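Local coordinates for protein probable transcriptional regulator WhiB7 (PDB 7KUG) that acts as a probably redox-responsive transcriptional regulator that carries a [4Fe-4S] cluster and, when overproduced, raises expression of other genes including its own, at residues V17-W28 and T41-R49. The protein carries 2 engineered substitutions. Residues are numbered along the deposited sequence; the frame is centred on the assembly and turned at random.
Engineered in segment 17-28: Met27 (natural residue Leu). Engineered in segment 41-49: Met42 (natural residue Leu). With SF4 (iron/sulfur cluster), chain E.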
ATOM      1  N   VAL A  17     -15.823   1.638 -12.150  1.00 60.89           N
ATOM      2  CA  VAL A  17     -15.831   1.415 -10.672  1.00 42.33           C
ATOM      3  C   VAL A  17     -15.171   0.062 -10.377  1.00 37.84           C
ATOM      4  O   VAL A  17     -15.544  -0.967 -10.989  1.00 37.70           O
ATOM      5  CB  VAL A  17     -17.229   1.524 -10.038  1.00 45.92           C
ATOM      6  CG1 VAL A  17     -17.699   0.198  -9.453  1.00 45.36           C
ATOM      7  CG2 VAL A  17     -17.265   2.616  -8.976  1.00 45.11           C
ATOM      8  N   LEU A  18     -14.189   0.073  -9.482  1.00 32.90           N
ATOM      9  CA  LEU A  18     -13.687  -1.160  -8.835  1.00 26.76           C
ATOM     10  C   LEU A  18     -14.374  -1.289  -7.482  1.00 21.29           C
ATOM     11  O   LEU A  18     -14.530  -0.304  -6.759  1.00 22.93           O
ATOM     12  CB  LEU A  18     -12.165  -1.089  -8.718  1.00 26.69           C
ATOM     13  CG  LEU A  18     -11.428  -0.741 -10.011  1.00 31.63           C
ATOM     14  CD1 LEU A  18      -9.925  -0.702  -9.797  1.00 35.76           C
ATOM     15  CD2 LEU A  18     -11.772  -1.718 -11.122  1.00 35.54           C
ATOM     16  N   PRO A  19     -14.788  -2.514  -7.095  1.00 20.95           N
ATOM     17  CA  PRO A  19     -15.358  -2.735  -5.768  1.00 20.84           C
ATOM     18  C   PRO A  19     -14.510  -2.157  -4.630  1.00 21.59           C
ATOM     19  O   PRO A  19     -15.054  -1.763  -3.620  1.00 20.92           O
ATOM     20  CB  PRO A  19     -15.493  -4.257  -5.708  1.00 19.16           C
ATOM     21  CG  PRO A  19     -15.736  -4.646  -7.149  1.00 21.29           C
ATOM     22  CD  PRO A  19     -14.851  -3.710  -7.952  1.00 21.96           C
ATOM     23  N   CYS A  20     -13.180  -2.160  -4.759  1.00 19.98           N
ATOM     24  CA  CYS A  20     -12.308  -1.751  -3.628  1.00 19.97           C
ATOM     25  C   CYS A  20     -12.198  -0.220  -3.562  1.00 21.53           C
ATOM     26  O   CYS A  20     -11.464   0.279  -2.699  1.00 21.80           O
ATOM     27  CB  CYS A  20     -10.952  -2.436  -3.717  1.00 17.99           C
ATOM     28  SG  CYS A  20      -9.995  -1.984  -5.185  1.00 20.29           S
ATOM     29  N   HIS A  21     -12.954   0.494  -4.406  1.00 22.20           N
ATOM     30  CA  HIS A  21     -13.205   1.957  -4.289  1.00 23.86           C
ATOM     31  C   HIS A  21     -14.442   2.222  -3.423  1.00 23.76           C
ATOM     32  O   HIS A  21     -14.780   3.392  -3.214  1.00 26.94           O
ATOM     33  CB  HIS A  21     -13.300   2.585  -5.681  1.00 26.19           C
ATOM     34  CG  HIS A  21     -11.998   2.533  -6.405  1.00 30.71           C
ATOM     35  ND1 HIS A  21     -11.916   2.437  -7.785  1.00 40.34           N
ATOM     36  CD2 HIS A  21     -10.727   2.509  -5.945  1.00 37.53           C
ATOM     37  CE1 HIS A  21     -10.647   2.383  -8.142  1.00 42.44           C
ATOM     38  NE2 HIS A  21      -9.896   2.436  -7.029  1.00 41.86           N
ATOM     39  N   VAL A  22     -15.073   1.166  -2.917  1.00 23.93           N
ATOM     40  CA  VAL A  22     -16.271   1.240  -2.034  1.00 24.93           C
ATOM     41  C   VAL A  22     -15.857   0.966  -0.585  1.00 24.44           C
ATOM     42  O   VAL A  22     -15.019   0.081  -0.346  1.00 26.36           O
ATOM     43  CB  VAL A  22     -17.351   0.255  -2.515  1.00 25.60           C
ATOM     44  CG1 VAL A  22     -18.580   0.300  -1.619  1.00 28.13           C
ATOM     45  CG2 VAL A  22     -17.712   0.513  -3.970  1.00 24.42           C
ATOM     46  N   GLY A  23     -16.417   1.723   0.357  1.00 29.55           N
ATOM     47  CA  GLY A  23     -16.115   1.602   1.793  1.00 29.26           C
ATOM     48  C   GLY A  23     -14.669   1.946   2.122  1.00 28.74           C
ATOM     49  O   GLY A  23     -14.056   2.769   1.429  1.00 36.74           O
ATOM     50  N   ASP A  24     -14.153   1.329   3.179  1.00 27.10           N
ATOM     51  CA  ASP A  24     -12.855   1.651   3.813  1.00 27.66           C
ATOM     52  C   ASP A  24     -11.812   0.800   3.095  1.00 23.72           C
ATOM     53  O   ASP A  24     -11.965  -0.416   3.029  1.00 23.20           O
ATOM     54  CB  ASP A  24     -12.984   1.388   5.319  1.00 27.99           C
ATOM     55  CG  ASP A  24     -11.727   1.477   6.173  1.00 35.68           C
ATOM     56  OD1 ASP A  24     -10.663   1.900   5.662  1.00 33.38           O
ATOM     57  OD2 ASP A  24     -11.837   1.128   7.372  1.00 40.09           O
ATOM     58  N   PRO A  25     -10.741   1.401   2.531  1.00 23.58           N
ATOM     59  CA  PRO A  25      -9.641   0.630   1.953  1.00 24.15           C
ATOM     60  C   PRO A  25      -9.099  -0.475   2.873  1.00 21.35           C
ATOM     61  O   PRO A  25      -8.683  -1.517   2.397  1.00 21.09           O
ATOM     62  CB  PRO A  25      -8.513   1.640   1.701  1.00 25.91           C
ATOM     63  CG  PRO A  25      -9.085   3.015   1.980  1.00 28.66           C
ATOM     64  CD  PRO A  25     -10.512   2.851   2.450  1.00 26.56           C
ATOM     65  N   ASP A  26      -9.091  -0.258   4.185  1.00 20.38           N
ATOM     66  CA  ASP A  26      -8.521  -1.239   5.133  1.00 21.92           C
ATOM     67  C   ASP A  26      -9.395  -2.493   5.192  1.00 21.33           C
ATOM     68  O   ASP A  26      -8.930  -3.480   5.766  1.00 24.18           O
ATOM     69  CB  ASP A  26      -8.304  -0.614   6.507  1.00 23.20           C
ATOM     70  CG  ASP A  26      -7.048   0.234   6.578  1.00 29.17           C
ATOM     71  OD1 ASP A  26      -6.229   0.195   5.618  1.00 25.10           O
ATOM     72  OD2 ASP A  26      -6.897   0.938   7.597  1.00 34.93           O
HETATM   73  N   MSE A  27     -10.593  -2.482   4.602  1.00 21.42           N
HETATM   74  CA  MSE A  27     -11.401  -3.725   4.478  1.00 23.72           C
HETATM   75  C   MSE A  27     -10.570  -4.803   3.770  1.00 21.41           C
HETATM   76  O   MSE A  27     -10.743  -5.993   4.102  1.00 22.58           O
HETATM   77  CB  MSE A  27     -12.710  -3.456   3.734  1.00 26.54           C
HETATM   78  CG  MSE A  27     -13.747  -2.758   4.579  1.00 31.41           C
HETATM   79 SE   MSE A  27     -15.386  -2.447   3.539  0.70 30.89          SE
HETATM   80  CE  MSE A  27     -15.371  -4.065   2.422  1.00 23.96           C
ATOM     81  N   TRP A  28      -9.685  -4.409   2.844  1.00 18.38           N
ATOM     82  CA  TRP A  28      -8.888  -5.375   2.039  1.00 18.88           C
ATOM     83  C   TRP A  28      -7.649  -5.820   2.827  1.00 21.82           C
ATOM     84  O   TRP A  28      -6.904  -6.679   2.309  1.00 18.98           O
ATOM     85  CB  TRP A  28      -8.573  -4.794   0.649  1.00 18.77           C
ATOM     86  CG  TRP A  28      -9.763  -4.953  -0.242  1.00 17.52           C
ATOM     87  CD1 TRP A  28      -9.999  -5.977  -1.106  1.00 17.70           C
ATOM     88  CD2 TRP A  28     -10.952  -4.137  -0.248  1.00 18.03           C
ATOM     89  NE1 TRP A  28     -11.243  -5.854  -1.664  1.00 18.02           N
ATOM     90  CE2 TRP A  28     -11.846  -4.729  -1.171  1.00 18.19           C
ATOM     91  CE3 TRP A  28     -11.339  -2.962   0.408  1.00 20.64           C
ATOM     92  CZ2 TRP A  28     -13.102  -4.193  -1.437  1.00 19.93           C
ATOM     93  CZ3 TRP A  28     -12.586  -2.430   0.143  1.00 20.06           C
ATOM     94  CH2 TRP A  28     -13.437  -3.026  -0.792  1.00 20.63           C
ATOM     95  N   THR A  41     -15.299 -11.326  -1.154  1.00 18.99           N
ATOM     96  CA  THR A  41     -16.620 -11.371  -1.818  1.00 19.09           C
ATOM     97  C   THR A  41     -16.784 -10.110  -2.669  1.00 20.12           C
ATOM     98  O   THR A  41     -17.308 -10.198  -3.802  1.00 19.02           O
ATOM     99  CB  THR A  41     -17.746 -11.545  -0.795  1.00 20.79           C
ATOM    100  OG1 THR A  41     -17.499 -12.773  -0.114  1.00 22.55           O
ATOM    101  CG2 THR A  41     -19.121 -11.580  -1.424  1.00 21.01           C
HETATM  102  N   MSE A  42     -16.327  -8.969  -2.165  1.00 20.85           N
HETATM  103  CA  MSE A  42     -16.392  -7.695  -2.919  1.00 18.84           C
HETATM  104  C   MSE A  42     -15.696  -7.867  -4.271  1.00 18.27           C
HETATM  105  O   MSE A  42     -16.214  -7.354  -5.258  1.00 19.23           O
HETATM  106  CB  MSE A  42     -15.719  -6.558  -2.148  1.00 20.05           C
HETATM  107  CG  MSE A  42     -16.393  -6.230  -0.850  1.00 18.14           C
HETATM  108 SE   MSE A  42     -18.055  -5.262  -1.077  0.90 18.86          SE
HETATM  109  CE  MSE A  42     -17.359  -3.438  -1.323  1.00 22.65           C
ATOM    110  N   CYS A  43     -14.526  -8.523  -4.296  1.00 19.53           N
ATOM    111  CA  CYS A  43     -13.680  -8.625  -5.507  1.00 17.44           C
ATOM    112  C   CYS A  43     -14.377  -9.446  -6.599  1.00 17.61           C
ATOM    113  O   CYS A  43     -13.996  -9.324  -7.756  1.00 18.00           O
ATOM    114  CB  CYS A  43     -12.340  -9.284  -5.197  1.00 17.66           C
ATOM    115  SG  CYS A  43     -11.186  -8.269  -4.238  1.00 18.89           S
ATOM    116  N   VAL A  44     -15.350 -10.286  -6.266  1.00 18.99           N
ATOM    117  CA  VAL A  44     -15.819 -11.333  -7.225  1.00 19.83           C
ATOM    118  C   VAL A  44     -16.296 -10.690  -8.533  1.00 20.47           C
ATOM    119  O   VAL A  44     -16.027 -11.281  -9.590  1.00 23.23           O
ATOM    120  CB  VAL A  44     -16.901 -12.225  -6.593  1.00 20.21           C
ATOM    121  CG1 VAL A  44     -17.558 -13.136  -7.618  1.00 21.16           C
ATOM    122  CG2 VAL A  44     -16.326 -13.042  -5.450  1.00 21.48           C
ATOM    123  N   SER A  45     -16.986  -9.549  -8.477  1.00 19.35           N
ATOM    124  CA  SER A  45     -17.596  -8.877  -9.654  1.00 21.64           C
ATOM    125  C   SER A  45     -16.620  -7.890 -10.301  1.00 23.52           C
ATOM    126  O   SER A  45     -17.012  -7.225 -11.276  1.00 23.66           O
ATOM    127  CB  SER A  45     -18.864  -8.167  -9.284  1.00 22.29           C
ATOM    128  OG  SER A  45     -18.590  -6.996  -8.530  1.00 26.50           O
ATOM    129  N   CYS A  46     -15.410  -7.747  -9.762  1.00 21.18           N
ATOM    130  CA  CYS A  46     -14.424  -6.774 -10.293  1.00 20.63           C
ATOM    131  C   CYS A  46     -14.102  -7.068 -11.755  1.00 21.86           C
ATOM    132  O   CYS A  46     -13.752  -8.185 -12.117  1.00 20.53           O
ATOM    133  CB  CYS A  46     -13.135  -6.785  -9.490  1.00 19.92           C
ATOM    134  SG  CYS A  46     -12.011  -5.513 -10.097  1.00 20.01           S
ATOM    135  N   PRO A  47     -14.180  -6.058 -12.648  1.00 23.85           N
ATOM    136  CA  PRO A  47     -13.899  -6.290 -14.066  1.00 25.40           C
ATOM    137  C   PRO A  47     -12.433  -6.645 -14.380  1.00 28.97           C
ATOM    138  O   PRO A  47     -12.176  -7.207 -15.446  1.00 27.13           O
ATOM    139  CB  PRO A  47     -14.311  -4.967 -14.732  1.00 25.85           C
ATOM    140  CG  PRO A  47     -14.225  -3.929 -13.638  1.00 28.11           C
ATOM    141  CD  PRO A  47     -14.559  -4.671 -12.357  1.00 23.40           C
ATOM    142  N   ILE A  48     -11.505  -6.349 -13.469  1.00 24.22           N
ATOM    143  CA  ILE A  48     -10.050  -6.667 -13.638  1.00 23.85           C
ATOM    144  C   ILE A  48      -9.586  -7.697 -12.595  1.00 23.59           C
ATOM    145  O   ILE A  48      -8.364  -7.785 -12.340  1.00 21.86           O
ATOM    146  CB  ILE A  48      -9.195  -5.386 -13.599  1.00 23.91           C
ATOM    147  CG1 ILE A  48      -9.207  -4.707 -12.227  1.00 24.46           C
ATOM    148  CG2 ILE A  48      -9.614  -4.429 -14.696  1.00 26.24           C
ATOM    149  CD1 ILE A  48      -8.204  -3.587 -12.094  1.00 27.38           C
ATOM    150  N   ARG A  49     -10.496  -8.491 -12.027  1.00 23.75           N
ATOM    151  CA  ARG A  49     -10.172  -9.398 -10.895  1.00 20.57           C
ATOM    152  C   ARG A  49      -8.973 -10.293 -11.243  1.00 21.62           C
ATOM    153  O   ARG A  49      -8.030 -10.379 -10.467  1.00 21.00           O
ATOM    154  CB  ARG A  49     -11.391 -10.240 -10.514  1.00 20.29           C
ATOM    155  CG  ARG A  49     -11.199 -11.004  -9.215  1.00 21.03           C
ATOM    156  CD  ARG A  49     -12.330 -11.976  -8.987  1.00 24.31           C
ATOM    157  NE  ARG A  49     -12.116 -13.189  -9.759  1.00 24.21           N
ATOM    158  CZ  ARG A  49     -13.084 -13.985 -10.202  1.00 38.06           C
ATOM    159  NH1 ARG A  49     -12.769 -15.087 -10.864  1.00 43.21           N
ATOM    160  NH2 ARG A  49     -14.357 -13.674 -10.003  1.00 36.57           N
TER
HETATM  161 FE1  SF4 E 101     -10.693  -5.522  -8.201  1.00 20.61          FE
HETATM  162 FE2  SF4 E 101      -9.798  -4.071  -6.097  1.00 19.60          FE
HETATM  163 FE3  SF4 E 101      -8.222  -6.013  -7.237  1.00 19.45          FE
HETATM  164 FE4  SF4 E 101     -10.441  -6.710  -5.759  1.00 18.34          FE
HETATM  165  S1  SF4 E 101      -8.618  -5.600  -5.126  1.00 18.76           S
HETATM  166  S2  SF4 E 101      -9.811  -7.487  -7.700  1.00 17.56           S
HETATM  167  S3  SF4 E 101     -11.785  -5.091  -6.313  1.00 17.34           S
HETATM  168  S4  SF4 E 101      -8.954  -4.186  -8.118  1.00 20.51           S
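Pro19 packs its ring on the 42-46 turn: CB lies 3.2 Å from the carbonyl O of Met42, and CD packs on CB of Cys46 while also touching sulfide S3 of the cluster. The cubane is shared by both segments. Cys20 SG binds iron FE2, Cys43 SG binds FE4 and Cys46 SG binds FE1, each at 2.3 Å; Cys52 is probably the fourth ligand, as in other WhiB-family proteins. Cys43 and Cys46 sit at the two ends of a type I turn, which brings them close enough to bind one cluster. Two N-H groups reach these sulfurs. Trp28 NE1 makes a weak hydrogen bond to Cys43 SG (3.5 Å, 146°), with the sulfur at the indole edge, and the backbone N of Ile48 donates to Cys46 SG at 3.5 Å. CB of Cys20 covers one indole face, 3.5 Å above its centre. Met42 CB, placed by the backbone, lies 3.6 Å from Trp28 CZ2; bends at chi2 and chi3 (-75° and -82°) then turn the methyl CE of this engineered selenomethionine to Val22 CB. On the other flank Leu18 CD1 meets Ile48 CD1 at 4.1 Å, both methyls near sulfide S4. The contact thus closes the loop preceding helix 33-43 onto that helix's C-terminal end and the turns leading into helix 49-59, while Trp28 and Cys43 also pack on Val65 of strand 65-66.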